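Local structure of synaptic vesicle glycoprotein 2C (5JLV) at residues N49-T61 with C70-F82. The protein is a synaptic vesicle membrane glycoprotein whose luminal domain, the part described here, is known as the neuronal receptor region recognised by botulinum neurotoxin A. Sequence-based numbering, arbitrary orientation.
Sequences NGRFIGVKFKSVT and CTFEDVTSVNTYF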
ATOM      1  N   ASN C  49     -23.170  -3.137 -13.583  1.00 36.68           N
ATOM      2  CA  ASN C  49     -23.357  -1.689 -13.433  1.00 36.69           C
ATOM      3  C   ASN C  49     -24.799  -1.309 -13.094  1.00 37.76           C
ATOM      4  O   ASN C  49     -25.360  -0.358 -13.638  1.00 41.46           O
ATOM      5  CB  ASN C  49     -22.853  -0.959 -14.686  1.00 39.59           C
ATOM      6  CG  ASN C  49     -21.424  -1.327 -15.021  1.00 53.97           C
ATOM      7  OD1 ASN C  49     -20.488  -0.823 -14.407  1.00 55.00           O
ATOM      8  ND2 ASN C  49     -21.249  -2.244 -15.971  1.00 58.54           N
ATOM      9  N   GLY C  50     -25.397  -2.079 -12.199  1.00 35.50           N
ATOM     10  CA  GLY C  50     -26.734  -1.800 -11.722  1.00 36.64           C
ATOM     11  C   GLY C  50     -26.680  -0.830 -10.566  1.00 38.61           C
ATOM     12  O   GLY C  50     -25.823  -0.944  -9.681  1.00 33.56           O
ATOM     13  N   ARG C  51     -27.584   0.135 -10.586  1.00 35.24           N
ATOM     14  CA  ARG C  51     -27.702   1.093  -9.509  1.00 34.91           C
ATOM     15  C   ARG C  51     -29.062   0.975  -8.833  1.00 34.83           C
ATOM     16  O   ARG C  51     -30.102   1.278  -9.425  1.00 39.55           O
ATOM     17  CB  ARG C  51     -27.447   2.510 -10.027  1.00 37.01           C
ATOM     18  CG  ARG C  51     -25.997   2.721 -10.451  1.00 44.23           C
ATOM     19  CD  ARG C  51     -25.797   3.971 -11.290  1.00 51.41           C
ATOM     20  NE  ARG C  51     -26.283   5.182 -10.631  1.00 66.02           N
ATOM     21  CZ  ARG C  51     -25.754   5.715  -9.529  1.00 74.49           C
ATOM     22  NH1 ARG C  51     -24.717   5.139  -8.926  1.00 65.54           N
ATOM     23  NH2 ARG C  51     -26.273   6.830  -9.027  1.00 80.30           N
ATOM     24  N   PHE C  52     -29.040   0.481  -7.605  1.00 29.39           N
ATOM     25  CA  PHE C  52     -30.214   0.415  -6.768  1.00 32.36           C
ATOM     26  C   PHE C  52     -30.127   1.570  -5.780  1.00 38.55           C
ATOM     27  O   PHE C  52     -29.386   1.501  -4.785  1.00 35.02           O
ATOM     28  CB  PHE C  52     -30.252  -0.936  -6.042  1.00 29.15           C
ATOM     29  CG  PHE C  52     -30.149  -2.134  -6.971  1.00 34.09           C
ATOM     30  CD1 PHE C  52     -28.905  -2.599  -7.412  1.00 34.07           C
ATOM     31  CD2 PHE C  52     -31.292  -2.792  -7.405  1.00 35.31           C
ATOM     32  CE1 PHE C  52     -28.811  -3.698  -8.261  1.00 31.40           C
ATOM     33  CE2 PHE C  52     -31.203  -3.891  -8.252  1.00 37.32           C
ATOM     34  CZ  PHE C  52     -29.960  -4.344  -8.674  1.00 35.23           C
ATOM     35  N   ILE C  53     -30.848   2.653  -6.088  1.00 36.22           N
ATOM     36  CA  ILE C  53     -30.728   3.926  -5.368  1.00 38.39           C
ATOM     37  C   ILE C  53     -32.043   4.281  -4.672  1.00 43.64           C
ATOM     38  O   ILE C  53     -33.036   4.593  -5.333  1.00 39.79           O
ATOM     39  CB  ILE C  53     -30.358   5.102  -6.325  1.00 50.10           C
ATOM     40  CG1 ILE C  53     -29.244   4.712  -7.319  1.00 50.11           C
ATOM     41  CG2 ILE C  53     -30.012   6.359  -5.536  1.00 50.72           C
ATOM     42  CD1 ILE C  53     -27.848   4.617  -6.725  1.00 53.13           C
ATOM     43  N   GLY C  54     -32.046   4.236  -3.339  1.00 40.23           N
ATOM     44  CA  GLY C  54     -33.249   4.572  -2.559  1.00 43.47           C
ATOM     45  C   GLY C  54     -34.355   3.540  -2.672  1.00 47.60           C
ATOM     46  O   GLY C  54     -35.524   3.847  -2.468  1.00 58.19           O
ATOM     47  N   VAL C  55     -33.976   2.310  -2.991  1.00 43.01           N
ATOM     48  CA  VAL C  55     -34.925   1.238  -3.205  1.00 42.32           C
ATOM     49  C   VAL C  55     -35.374   0.637  -1.874  1.00 44.01           C
ATOM     50  O   VAL C  55     -34.567   0.466  -0.954  1.00 42.28           O
ATOM     51  CB  VAL C  55     -34.305   0.139  -4.094  1.00 42.84           C
ATOM     52  CG1 VAL C  55     -35.232  -1.062  -4.231  1.00 34.97           C
ATOM     53  CG2 VAL C  55     -33.949   0.705  -5.459  1.00 47.21           C
ATOM     54  N   LYS C  56     -36.664   0.336  -1.772  1.00 39.89           N
ATOM     55  CA  LYS C  56     -37.160  -0.531  -0.709  1.00 41.86           C
ATOM     56  C   LYS C  56     -37.440  -1.929  -1.264  1.00 41.66           C
ATOM     57  O   LYS C  56     -38.299  -2.101  -2.133  1.00 39.65           O
ATOM     58  CB  LYS C  56     -38.412   0.061  -0.051  1.00 46.68           C
ATOM     59  CG  LYS C  56     -38.169   1.389   0.656  1.00 59.92           C
ATOM     60  CD  LYS C  56     -39.370   1.833   1.478  1.00 63.54           C
ATOM     61  CE  LYS C  56     -40.420   2.497   0.611  1.00 72.95           C
ATOM     62  NZ  LYS C  56     -41.453   3.178   1.437  1.00 81.44           N
ATOM     63  N   PHE C  57     -36.688  -2.915  -0.775  1.00 36.43           N
ATOM     64  CA  PHE C  57     -36.931  -4.324  -1.091  1.00 38.68           C
ATOM     65  C   PHE C  57     -37.882  -4.930  -0.064  1.00 38.22           C
ATOM     66  O   PHE C  57     -37.677  -4.790   1.147  1.00 38.01           O
ATOM     67  CB  PHE C  57     -35.626  -5.114  -1.092  1.00 36.05           C
ATOM     68  CG  PHE C  57     -34.636  -4.662  -2.124  1.00 40.42           C
ATOM     69  CD1 PHE C  57     -34.716  -5.122  -3.434  1.00 40.63           C
ATOM     70  CD2 PHE C  57     -33.597  -3.788  -1.778  1.00 38.45           C
ATOM     71  CE1 PHE C  57     -33.786  -4.712  -4.390  1.00 44.45           C
ATOM     72  CE2 PHE C  57     -32.674  -3.375  -2.728  1.00 35.71           C
ATOM     73  CZ  PHE C  57     -32.767  -3.841  -4.032  1.00 37.46           C
ATOM     74  N   LYS C  58     -38.926  -5.598  -0.541  1.00 41.70           N
ATOM     75  CA  LYS C  58     -39.906  -6.210   0.354  1.00 43.97           C
ATOM     76  C   LYS C  58     -40.230  -7.605  -0.157  1.00 42.06           C
ATOM     77  O   LYS C  58     -40.831  -7.752  -1.235  1.00 36.83           O
ATOM     78  CB  LYS C  58     -41.185  -5.359   0.430  1.00 51.06           C
ATOM     79  CG  LYS C  58     -40.979  -3.909   0.854  1.00 47.29           C
ATOM     80  CD  LYS C  58     -42.277  -3.107   0.757  1.00 57.16           C
ATOM     81  CE  LYS C  58     -42.014  -1.633   1.049  1.00 63.20           C
ATOM     82  NZ  LYS C  58     -43.255  -0.854   1.284  1.00 59.35           N
ATOM     83  N   SER C  59     -39.825  -8.622   0.606  1.00 31.61           N
ATOM     84  CA  SER C  59     -40.012 -10.025   0.205  1.00 39.06           C
ATOM     85  C   SER C  59     -39.463 -10.248  -1.208  1.00 36.76           C
ATOM     86  O   SER C  59     -40.180 -10.654  -2.119  1.00 38.98           O
ATOM     87  CB  SER C  59     -41.494 -10.435   0.287  1.00 39.37           C
ATOM     88  OG  SER C  59     -42.083  -9.982   1.491  1.00 42.50           O
ATOM     89  N   VAL C  60     -38.187  -9.936  -1.375  1.00 36.63           N
ATOM     90  CA  VAL C  60     -37.500 -10.129  -2.634  1.00 37.75           C
ATOM     91  C   VAL C  60     -36.383 -11.117  -2.378  1.00 37.61           C
ATOM     92  O   VAL C  60     -35.625 -10.960  -1.419  1.00 32.64           O
ATOM     93  CB  VAL C  60     -36.913  -8.799  -3.172  1.00 40.28           C
ATOM     94  CG1 VAL C  60     -35.973  -9.048  -4.356  1.00 37.90           C
ATOM     95  CG2 VAL C  60     -38.028  -7.841  -3.576  1.00 44.15           C
ATOM     96  N   THR C  61     -36.306 -12.154  -3.208  1.00 36.91           N
ATOM     97  CA  THR C  61     -35.151 -13.041  -3.198  1.00 38.87           C
ATOM     98  C   THR C  61     -34.415 -13.011  -4.540  1.00 39.35           C
ATOM     99  O   THR C  61     -35.030 -13.140  -5.599  1.00 39.11           O
ATOM    100  CB  THR C  61     -35.538 -14.486  -2.838  1.00 38.70           C
ATOM    101  OG1 THR C  61     -36.054 -14.509  -1.504  1.00 43.90           O
ATOM    102  CG2 THR C  61     -34.325 -15.405  -2.909  1.00 40.20           C
ATOM    103  N   CYS C  70     -21.951  -3.143  -9.238  1.00 30.60           N
ATOM    104  CA  CYS C  70     -23.224  -2.557  -8.883  1.00 25.26           C
ATOM    105  C   CYS C  70     -23.040  -1.599  -7.725  1.00 33.07           C
ATOM    106  O   CYS C  70     -21.992  -1.610  -7.060  1.00 31.29           O
ATOM    107  CB  CYS C  70     -24.245  -3.640  -8.569  1.00 28.56           C
ATOM    108  SG  CYS C  70     -24.733  -4.580 -10.043  1.00 35.41           S
ATOM    109  N   THR C  71     -24.027  -0.724  -7.540  1.00 30.29           N
ATOM    110  CA  THR C  71     -24.095   0.179  -6.395  1.00 31.04           C
ATOM    111  C   THR C  71     -25.457   0.011  -5.736  1.00 27.26           C
ATOM    112  O   THR C  71     -26.497   0.142  -6.399  1.00 36.59           O
ATOM    113  CB  THR C  71     -23.926   1.653  -6.826  1.00 36.15           C
ATOM    114  OG1 THR C  71     -22.660   1.831  -7.468  1.00 39.93           O
ATOM    115  CG2 THR C  71     -24.016   2.599  -5.624  1.00 37.93           C
ATOM    116  N   PHE C  72     -25.448  -0.321  -4.450  1.00 28.81           N
ATOM    117  CA  PHE C  72     -26.647  -0.279  -3.618  1.00 28.52           C
ATOM    118  C   PHE C  72     -26.505   0.920  -2.698  1.00 37.35           C
ATOM    119  O   PHE C  72     -25.554   0.994  -1.910  1.00 35.16           O
ATOM    120  CB  PHE C  72     -26.789  -1.562  -2.795  1.00 26.94           C
ATOM    121  CG  PHE C  72     -27.113  -2.795  -3.615  1.00 33.48           C
ATOM    122  CD1 PHE C  72     -26.099  -3.514  -4.268  1.00 34.70           C
ATOM    123  CD2 PHE C  72     -28.423  -3.255  -3.718  1.00 27.31           C
ATOM    124  CE1 PHE C  72     -26.399  -4.657  -5.008  1.00 28.25           C
ATOM    125  CE2 PHE C  72     -28.724  -4.400  -4.460  1.00 29.65           C
ATOM    126  CZ  PHE C  72     -27.714  -5.098  -5.104  1.00 29.55           C
ATOM    127  N   GLU C  73     -27.425   1.878  -2.819  1.00 27.60           N
ATOM    128  CA  GLU C  73     -27.289   3.147  -2.110  1.00 29.76           C
ATOM    129  C   GLU C  73     -28.601   3.607  -1.488  1.00 42.78           C
ATOM    130  O   GLU C  73     -29.617   3.726  -2.183  1.00 43.53           O
ATOM    131  CB  GLU C  73     -26.753   4.218  -3.053  1.00 37.12           C
ATOM    132  CG  GLU C  73     -26.499   5.552  -2.402  1.00 44.17           C
ATOM    133  CD  GLU C  73     -25.795   6.505  -3.337  1.00 58.54           C
ATOM    134  OE1 GLU C  73     -26.479   7.351  -3.945  1.00 67.89           O
ATOM    135  OE2 GLU C  73     -24.560   6.391  -3.481  1.00 70.06           O
ATOM    136  N   ASP C  74     -28.565   3.866  -0.178  1.00 46.00           N
ATOM    137  CA  ASP C  74     -29.749   4.282   0.590  1.00 47.68           C
ATOM    138  C   ASP C  74     -30.915   3.313   0.404  1.00 43.68           C
ATOM    139  O   ASP C  74     -32.040   3.732   0.123  1.00 42.69           O
ATOM    140  CB  ASP C  74     -30.177   5.719   0.235  1.00 53.44           C
ATOM    141  CG  ASP C  74     -29.210   6.769   0.766  1.00 65.80           C
ATOM    142  OD1 ASP C  74     -28.651   6.569   1.866  1.00 61.93           O
ATOM    143  OD2 ASP C  74     -29.018   7.806   0.088  1.00 73.97           O
ATOM    144  N   VAL C  75     -30.637   2.021   0.551  1.00 30.87           N
ATOM    145  CA  VAL C  75     -31.671   1.007   0.408  1.00 34.82           C
ATOM    146  C   VAL C  75     -32.071   0.414   1.759  1.00 39.22           C
ATOM    147  O   VAL C  75     -31.238   0.292   2.679  1.00 34.52           O
ATOM    148  CB  VAL C  75     -31.307  -0.102  -0.623  1.00 43.39           C
ATOM    149  CG1 VAL C  75     -30.597   0.484  -1.841  1.00 37.40           C
ATOM    150  CG2 VAL C  75     -30.476  -1.198  -0.000  1.00 43.52           C
ATOM    151  N   THR C  76     -33.360   0.107   1.893  1.00 33.62           N
ATOM    152  CA  THR C  76     -33.854  -0.677   3.018  1.00 32.62           C
ATOM    153  C   THR C  76     -34.465  -1.966   2.485  1.00 39.77           C
ATOM    154  O   THR C  76     -34.813  -2.046   1.303  1.00 41.93           O
ATOM    155  CB  THR C  76     -34.895   0.084   3.854  1.00 41.64           C
ATOM    156  OG1 THR C  76     -35.984   0.474   3.014  1.00 46.29           O
ATOM    157  CG2 THR C  76     -34.271   1.316   4.497  1.00 45.64           C
ATOM    158  N   SER C  77     -34.586  -2.970   3.351  1.00 36.88           N
ATOM    159  CA  SER C  77     -35.047  -4.296   2.933  1.00 36.75           C
ATOM    160  C   SER C  77     -35.736  -5.079   4.055  1.00 41.13           C
ATOM    161  O   SER C  77     -35.252  -5.132   5.187  1.00 39.05           O
ATOM    162  CB  SER C  77     -33.892  -5.109   2.343  1.00 35.73           C
ATOM    163  OG  SER C  77     -32.803  -5.203   3.249  1.00 36.47           O
ATOM    164  N   VAL C  78     -36.876  -5.674   3.727  1.00 37.61           N
ATOM    165  CA  VAL C  78     -37.617  -6.519   4.656  1.00 34.84           C
ATOM    166  C   VAL C  78     -37.860  -7.883   3.976  1.00 40.37           C
ATOM    167  O   VAL C  78     -38.225  -7.949   2.779  1.00 36.61           O
ATOM    168  CB  VAL C  78     -38.946  -5.848   5.092  1.00 58.96           C
ATOM    169  CG1 VAL C  78     -39.653  -6.665   6.173  1.00 63.08           C
ATOM    170  CG2 VAL C  78     -38.685  -4.430   5.598  1.00 56.13           C
ATOM    171  N   ASN C  79     -37.607  -8.959   4.717  1.00 33.24           N
ATOM    172  CA  ASN C  79     -37.795 -10.314   4.206  1.00 42.52           C
ATOM    173  C   ASN C  79     -37.095 -10.461   2.845  1.00 42.77           C
ATOM    174  O   ASN C  79     -37.642 -11.031   1.887  1.00 41.16           O
ATOM    175  CB  ASN C  79     -39.300 -10.669   4.129  1.00 30.68           C
ATOM    176  CG  ASN C  79     -39.547 -12.141   3.819  1.00 40.75           C
ATOM    177  OD1 ASN C  79     -38.814 -13.025   4.271  1.00 41.68           O
ATOM    178  ND2 ASN C  79     -40.587 -12.408   3.025  1.00 39.47           N
ATOM    179  N   THR C  80     -35.881  -9.923   2.780  1.00 32.21           N
ATOM    180  CA  THR C  80     -35.110  -9.899   1.553  1.00 31.29           C
ATOM    181  C   THR C  80     -33.832 -10.722   1.704  1.00 31.55           C
ATOM    182  O   THR C  80     -33.098 -10.581   2.685  1.00 33.66           O
ATOM    183  CB  THR C  80     -34.805  -8.454   1.126  1.00 32.81           C
ATOM    184  OG1 THR C  80     -36.043  -7.779   0.817  1.00 37.61           O
ATOM    185  CG2 THR C  80     -33.905  -8.431  -0.089  1.00 30.87           C
ATOM    186  N   TYR C  81     -33.583 -11.594   0.734  1.00 32.65           N
ATOM    187  CA  TYR C  81     -32.416 -12.473   0.786  1.00 35.88           C
ATOM    188  C   TYR C  81     -31.691 -12.567  -0.549  1.00 38.31           C
ATOM    189  O   TYR C  81     -32.313 -12.620  -1.612  1.00 30.15           O
ATOM    190  CB  TYR C  81     -32.830 -13.872   1.169  1.00 35.57           C
ATOM    191  CG  TYR C  81     -33.301 -14.067   2.591  1.00 36.36           C
ATOM    192  CD1 TYR C  81     -32.385 -14.274   3.623  1.00 36.27           C
ATOM    193  CD2 TYR C  81     -34.660 -14.130   2.890  1.00 32.84           C
ATOM    194  CE1 TYR C  81     -32.813 -14.502   4.925  1.00 35.61           C
ATOM    195  CE2 TYR C  81     -35.095 -14.354   4.181  1.00 34.30           C
ATOM    196  CZ  TYR C  81     -34.167 -14.541   5.195  1.00 37.22           C
ATOM    197  OH  TYR C  81     -34.592 -14.788   6.483  1.00 38.36           O
ATOM    198  N   PHE C  82     -30.367 -12.629  -0.461  1.00 34.05           N
ATOM    199  CA  PHE C  82     -29.511 -12.996  -1.567  1.00 33.48           C
ATOM    200  C   PHE C  82     -28.946 -14.374  -1.267  1.00 32.04           C
ATOM    201  O   PHE C  82     -28.140 -14.523  -0.349  1.00 36.05           O
ATOM    202  CB  PHE C  82     -28.373 -11.983  -1.694  1.00 29.04           C
ATOM    203  CG  PHE C  82     -28.836 -10.580  -1.941  1.00 31.30           C
ATOM    204  CD1 PHE C  82     -29.148  -9.734  -0.873  1.00 35.07           C
ATOM    205  CD2 PHE C  82     -28.932 -10.086  -3.235  1.00 32.25           C
ATOM    206  CE1 PHE C  82     -29.576  -8.430  -1.104  1.00 34.16           C
ATOM    207  CE2 PHE C  82     -29.351  -8.776  -3.472  1.00 32.80           C
ATOM    208  CZ  PHE C  82     -29.681  -7.957  -2.410  1.00 33.81           C
TER
HETATM  209  O   HOH W   1     -37.755  -2.464   2.642  1.00 57.45           O
HETATM  210  O   HOH W   2     -37.455 -13.431   0.459  1.00 40.85           O
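Phe52 and Phe72 lie face to face as an offset stack, their planes 5° apart and their ring centroids 4.4 Å from each other; CE2 of Phe72 sits over the rim of the Phe52 ring, and CD1 of Phe52 does the same for Phe72. Both rings descend from bridged positions with CG anti to the carbonyl carbon (chi1 -54° and -69°), and these matching torsions set them side by side. Phe57 crosses Phe72 at about a right angle, its CZ approaching the edge of that ring 4.1 Å from CE2. CB of Val75 stands at the Phe57 edge, while CG1 of Val55, from the same segment as Phe57, lies over the centre of one face. The Phe72 ring also meets that of Phe92, the next phenylalanine along.

The backbones explain this regularity. Strands 50-53 and 71-73 run parallel, and the offset of twenty residues persists through the loop at Gly54 and the corner at Ser59 to Thr61 and Tyr81. Phe52 uses both its backbone polar groups: its N donates to Thr71 O and its O accepts from Glu73 N, each at 2.8 Å. Between strands 56-58 and 76-78, Phe57 repeats the pattern with Thr76 O and Val78 N. At the corner by Ser59, Val78 O takes two donors, Ser59 N and, from above its carbonyl plane, Thr80 OG1 at 2.9 Å. A weak bond from Asn79 ND2 to Ser59 OG, 3.2 Å long, joins the side chains there, and one water links Thr61 OG1 to Asn79 O.

Cys70 O accepts a hydrogen bond from a basic side chain of another protein's chain, and Thr71 OG1 has a weak one to a basic side chain there. Successive coils in register, with inward phenylalanines stacked coil upon coil, are the hallmark of the right-handed quadrilateral beta-helix of pentapeptide-repeat proteins.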